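Local coordinates for protein endoglycosidase (Bacteroides thetaiotaomicron, PDB 6Q64) that probably hydrolyses glycosidic bonds in complex N-glycans as a glycoside hydrolase family 18 endoglycosidase, at residues E277-W290 with K325-D338. The protein carries 1 engineered substitution. Sequence-based numbering, arbitrary orientation.
Sequences ERKTIITVEFEQGW and KRIGGIGTYHMEYD
F286 and T332 meet where the last two strands of a TIM barrel, 280-285 and 329-333, run out at their C-terminal ends. The T332 methyl CG2 sits over one face of the F286 ring in a CH-pi contact, 3.5 Å from the centroid, while W290 CA covers the opposite face and D338 OD2 lies at the ring edge. That carboxylate stands steeply to the ring, and its OD1 is hydrogen-bonded to N341 ND2. The strands beneath are joined in parallel register: I282 N donates to G329 O (3.1 Å), G331 N to I282 O, V284 N to G331 O and Y333 N to V284 O. On the barrel interior, G329 and G331 offer bare backbone; I281 CG1 lies 3.8 Å from G329 CA, and T283 CG2 fills the hollow at G331. On the outer face, V284 CG1 and T332 CG2 lie side by side beneath helix 311-317, and I282 CG1 packs on I327 CG1 beside helix 261-268. At the N-terminal end R278 bends at chi2 (-60°) and chi3 (-52°), folding its guanidinium back: NH2 makes a nearly straight hydrogen bond to R326 O, and NH1 bonds to H70 O. Beyond the strands, the Y337 ring turns its edge to the W290 indole, planes 63° apart. E285 caps the following helix, OE2 accepting from Q288 N, while its OE1 lies 3.2 Å from Y333 CD2 at the ring edge.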
# COMPACT_ATOMS: atom_id res chain seq x y z
N GLU A 277 -0.75 11.64 10.84
CA GLU A 277 0.51 12.09 10.19
C GLU A 277 1.42 10.91 9.92
O GLU A 277 1.81 10.75 8.75
CB GLU A 277 1.31 13.06 11.04
CG GLU A 277 0.59 14.37 11.25
CD GLU A 277 0.08 14.59 12.66
OE1 GLU A 277 -0.53 13.65 13.20
OE2 GLU A 277 0.30 15.70 13.20
N ARG A 278 1.75 10.12 10.93
CA ARG A 278 2.78 9.05 10.77
C ARG A 278 2.19 7.81 10.07
O ARG A 278 2.97 7.01 9.54
CB ARG A 278 3.44 8.76 12.12
CG ARG A 278 4.36 9.90 12.57
CD ARG A 278 5.52 10.22 11.62
NE ARG A 278 6.21 8.95 11.37
CZ ARG A 278 6.72 8.55 10.21
NH1 ARG A 278 7.28 7.35 10.15
NH2 ARG A 278 6.67 9.29 9.13
N LYS A 279 0.88 7.67 9.97
CA LYS A 279 0.29 6.50 9.29
C LYS A 279 -0.25 6.88 7.90
O LYS A 279 -0.79 6.00 7.20
CB LYS A 279 -0.82 5.90 10.13
CG LYS A 279 -0.40 5.43 11.51
CD LYS A 279 -1.60 5.09 12.39
CE LYS A 279 -2.53 4.06 11.82
NZ LYS A 279 -3.52 3.63 12.84
N THR A 280 -0.15 8.14 7.51
CA THR A 280 -0.70 8.56 6.21
C THR A 280 0.37 8.38 5.13
O THR A 280 1.55 8.74 5.33
CB THR A 280 -1.28 9.98 6.28
OG1 THR A 280 -2.40 9.98 7.17
CG2 THR A 280 -1.73 10.43 4.92
N ILE A 281 -0.03 7.80 4.01
CA ILE A 281 0.81 7.65 2.80
C ILE A 281 0.14 8.45 1.68
O ILE A 281 -1.07 8.27 1.49
CB ILE A 281 1.03 6.16 2.45
CG1 ILE A 281 2.12 5.56 3.33
CG2 ILE A 281 1.39 5.98 1.00
CD1 ILE A 281 1.98 4.08 3.54
N ILE A 282 0.90 9.31 1.00
CA ILE A 282 0.35 10.06 -0.16
C ILE A 282 1.06 9.57 -1.42
O ILE A 282 2.27 9.30 -1.37
CB ILE A 282 0.48 11.57 0.05
CG1 ILE A 282 1.75 11.96 0.80
CG2 ILE A 282 -0.76 12.06 0.77
CD1 ILE A 282 2.03 13.46 0.82
N THR A 283 0.28 9.40 -2.48
CA THR A 283 0.69 8.70 -3.70
C THR A 283 0.42 9.58 -4.90
O THR A 283 -0.54 10.40 -4.92
CB THR A 283 -0.03 7.35 -3.86
OG1 THR A 283 -1.41 7.57 -4.16
CG2 THR A 283 0.15 6.50 -2.62
N VAL A 284 1.27 9.37 -5.88
CA VAL A 284 1.23 10.12 -7.15
C VAL A 284 0.96 9.14 -8.31
O VAL A 284 1.00 7.90 -8.09
CB VAL A 284 2.53 10.94 -7.22
CG1 VAL A 284 3.72 10.05 -7.50
CG2 VAL A 284 2.39 12.05 -8.23
N GLU A 285 0.57 9.68 -9.47
CA GLU A 285 -0.05 8.87 -10.57
C GLU A 285 0.99 8.69 -11.68
O GLU A 285 1.29 9.66 -12.40
CB GLU A 285 -1.40 9.49 -10.94
CG GLU A 285 -1.90 9.28 -12.34
CD GLU A 285 -1.74 7.93 -13.01
OE1 GLU A 285 -2.72 7.14 -13.03
OE2 GLU A 285 -0.64 7.72 -13.58
N PHE A 286 1.50 7.46 -11.79
CA PHE A 286 2.76 7.15 -12.52
C PHE A 286 2.46 6.46 -13.86
O PHE A 286 3.33 6.52 -14.73
CB PHE A 286 3.70 6.38 -11.59
CG PHE A 286 4.87 7.20 -11.11
CD1 PHE A 286 4.77 8.57 -11.00
CD2 PHE A 286 6.08 6.60 -10.81
CE1 PHE A 286 5.85 9.33 -10.60
CE2 PHE A 286 7.16 7.36 -10.39
CZ PHE A 286 7.04 8.73 -10.29
N GLU A 287 1.26 5.88 -14.03
CA GLU A 287 0.69 5.54 -15.36
C GLU A 287 0.84 6.76 -16.28
O GLU A 287 1.21 6.57 -17.43
CB GLU A 287 -0.72 5.01 -15.15
CG GLU A 287 -1.55 4.80 -16.41
CD GLU A 287 -2.72 3.85 -16.21
OE1 GLU A 287 -2.55 2.66 -16.50
OE2 GLU A 287 -3.79 4.29 -15.71
N GLN A 288 0.69 7.98 -15.79
CA GLN A 288 0.75 9.20 -16.63
C GLN A 288 1.97 10.09 -16.32
O GLN A 288 2.33 10.87 -17.19
CB GLN A 288 -0.53 9.98 -16.44
CG GLN A 288 -1.63 9.52 -17.38
CD GLN A 288 -2.71 10.58 -17.39
OE1 GLN A 288 -2.96 11.26 -16.39
NE2 GLN A 288 -3.34 10.75 -18.55
N GLY A 289 2.57 10.00 -15.13
CA GLY A 289 3.56 10.99 -14.70
C GLY A 289 4.91 10.38 -14.36
O GLY A 289 5.77 11.13 -13.85
N TRP A 290 5.11 9.10 -14.71
CA TRP A 290 6.40 8.38 -14.52
C TRP A 290 7.53 9.21 -15.11
O TRP A 290 8.62 9.20 -14.54
CB TRP A 290 6.36 6.98 -15.15
CG TRP A 290 6.15 7.00 -16.64
CD1 TRP A 290 4.97 7.03 -17.30
CD2 TRP A 290 7.18 6.96 -17.65
NE1 TRP A 290 5.18 7.02 -18.65
CE2 TRP A 290 6.53 6.97 -18.89
CE3 TRP A 290 8.58 6.94 -17.62
CZ2 TRP A 290 7.23 6.96 -20.10
CZ3 TRP A 290 9.28 6.93 -18.81
CH2 TRP A 290 8.60 6.94 -20.03
N LYS A 325 5.20 17.12 12.29
CA LYS A 325 5.54 15.72 12.01
C LYS A 325 5.63 15.49 10.51
O LYS A 325 5.01 16.23 9.72
CB LYS A 325 4.47 14.79 12.57
CG LYS A 325 4.69 14.47 14.04
CD LYS A 325 3.53 13.76 14.64
CE LYS A 325 3.67 13.61 16.13
NZ LYS A 325 2.36 13.25 16.72
N ARG A 326 6.38 14.46 10.16
CA ARG A 326 6.72 14.15 8.76
C ARG A 326 5.69 13.11 8.34
O ARG A 326 5.35 12.21 9.17
CB ARG A 326 8.20 13.74 8.66
CG ARG A 326 8.60 13.05 7.36
CD ARG A 326 8.39 13.92 6.13
NE ARG A 326 9.02 15.22 6.18
CZ ARG A 326 10.34 15.45 6.11
NH1 ARG A 326 11.22 14.48 5.97
NH2 ARG A 326 10.77 16.70 6.14
N ILE A 327 5.16 13.27 7.14
CA ILE A 327 4.24 12.30 6.51
C ILE A 327 4.83 10.93 6.74
O ILE A 327 6.02 10.86 6.85
CB ILE A 327 4.07 12.59 5.01
CG1 ILE A 327 2.87 11.88 4.43
CG2 ILE A 327 5.35 12.24 4.26
CD1 ILE A 327 1.54 12.36 4.92
N GLY A 328 4.00 9.91 6.76
CA GLY A 328 4.40 8.55 7.10
C GLY A 328 5.05 7.86 5.92
O GLY A 328 5.82 6.91 6.18
N GLY A 329 4.68 8.25 4.70
CA GLY A 329 5.28 7.72 3.48
C GLY A 329 4.71 8.26 2.19
O GLY A 329 3.72 8.99 2.19
N ILE A 330 5.34 7.87 1.09
CA ILE A 330 4.91 8.20 -0.29
C ILE A 330 4.90 6.91 -1.11
O ILE A 330 5.55 5.94 -0.68
CB ILE A 330 5.83 9.24 -0.92
CG1 ILE A 330 7.26 8.71 -1.01
CG2 ILE A 330 5.78 10.55 -0.15
CD1 ILE A 330 7.81 8.87 -2.38
N GLY A 331 4.18 6.93 -2.22
CA GLY A 331 4.09 5.83 -3.18
C GLY A 331 3.68 6.31 -4.57
O GLY A 331 3.31 7.47 -4.76
N THR A 332 3.72 5.40 -5.53
CA THR A 332 3.40 5.67 -6.94
C THR A 332 2.41 4.61 -7.39
O THR A 332 2.53 3.46 -6.93
CB THR A 332 4.71 5.62 -7.72
OG1 THR A 332 5.26 4.40 -7.23
CG2 THR A 332 5.62 6.79 -7.45
N TYR A 333 1.43 5.03 -8.17
CA TYR A 333 0.46 4.13 -8.86
C TYR A 333 1.13 3.66 -10.15
O TYR A 333 1.56 4.53 -10.93
CB TYR A 333 -0.85 4.88 -9.09
CG TYR A 333 -1.89 4.14 -9.88
CD1 TYR A 333 -2.51 3.01 -9.38
CD2 TYR A 333 -2.28 4.59 -11.13
CE1 TYR A 333 -3.48 2.33 -10.11
CE2 TYR A 333 -3.26 3.95 -11.87
CZ TYR A 333 -3.86 2.81 -11.36
OH TYR A 333 -4.81 2.19 -12.12
N HIS A 334 1.21 2.34 -10.33
CA HIS A 334 1.97 1.69 -11.42
C HIS A 334 3.42 2.14 -11.25
O HIS A 334 3.96 2.85 -12.10
CB HIS A 334 1.32 1.97 -12.78
CG HIS A 334 0.24 1.00 -13.15
ND1 HIS A 334 -1.05 1.40 -13.46
CD2 HIS A 334 0.25 -0.34 -13.29
CE1 HIS A 334 -1.79 0.35 -13.74
NE2 HIS A 334 -1.01 -0.73 -13.64
N MSE A 335 3.99 1.78 -10.09
CA MSE A 335 5.33 2.17 -9.69
C MSE A 335 6.37 1.74 -10.73
O MSE A 335 7.36 2.44 -10.92
CB MSE A 335 5.69 1.58 -8.32
CG MSE A 335 5.15 0.21 -8.08
SE MSE A 335 5.78 -0.53 -6.38
CE MSE A 335 7.13 0.60 -5.57
N GLU A 336 6.10 0.60 -11.40
CA GLU A 336 7.03 0.00 -12.35
C GLU A 336 7.24 0.85 -13.62
O GLU A 336 8.25 0.63 -14.28
CB GLU A 336 6.59 -1.42 -12.73
CG GLU A 336 5.34 -1.48 -13.59
CD GLU A 336 4.01 -1.57 -12.85
OE1 GLU A 336 2.99 -1.98 -13.49
OE2 GLU A 336 3.99 -1.23 -11.64
N TYR A 337 6.37 1.82 -13.92
CA TYR A 337 6.54 2.74 -15.09
C TYR A 337 7.71 3.71 -14.85
O TYR A 337 8.00 4.48 -15.78
CB TYR A 337 5.24 3.51 -15.37
CG TYR A 337 4.15 2.70 -16.02
CD1 TYR A 337 3.76 1.48 -15.49
CD2 TYR A 337 3.49 3.15 -17.16
CE1 TYR A 337 2.73 0.74 -16.05
CE2 TYR A 337 2.47 2.41 -17.75
CZ TYR A 337 2.09 1.21 -17.18
OH TYR A 337 1.09 0.45 -17.70
N ASP A 338 8.32 3.66 -13.67
CA ASP A 338 9.48 4.50 -13.25
C ASP A 338 10.78 3.77 -13.63
O ASP A 338 11.87 4.40 -13.62
CB ASP A 338 9.43 4.71 -11.73
CG ASP A 338 10.27 5.82 -11.11
OD1 ASP A 338 10.85 6.66 -11.86
OD2 ASP A 338 10.30 5.84 -9.86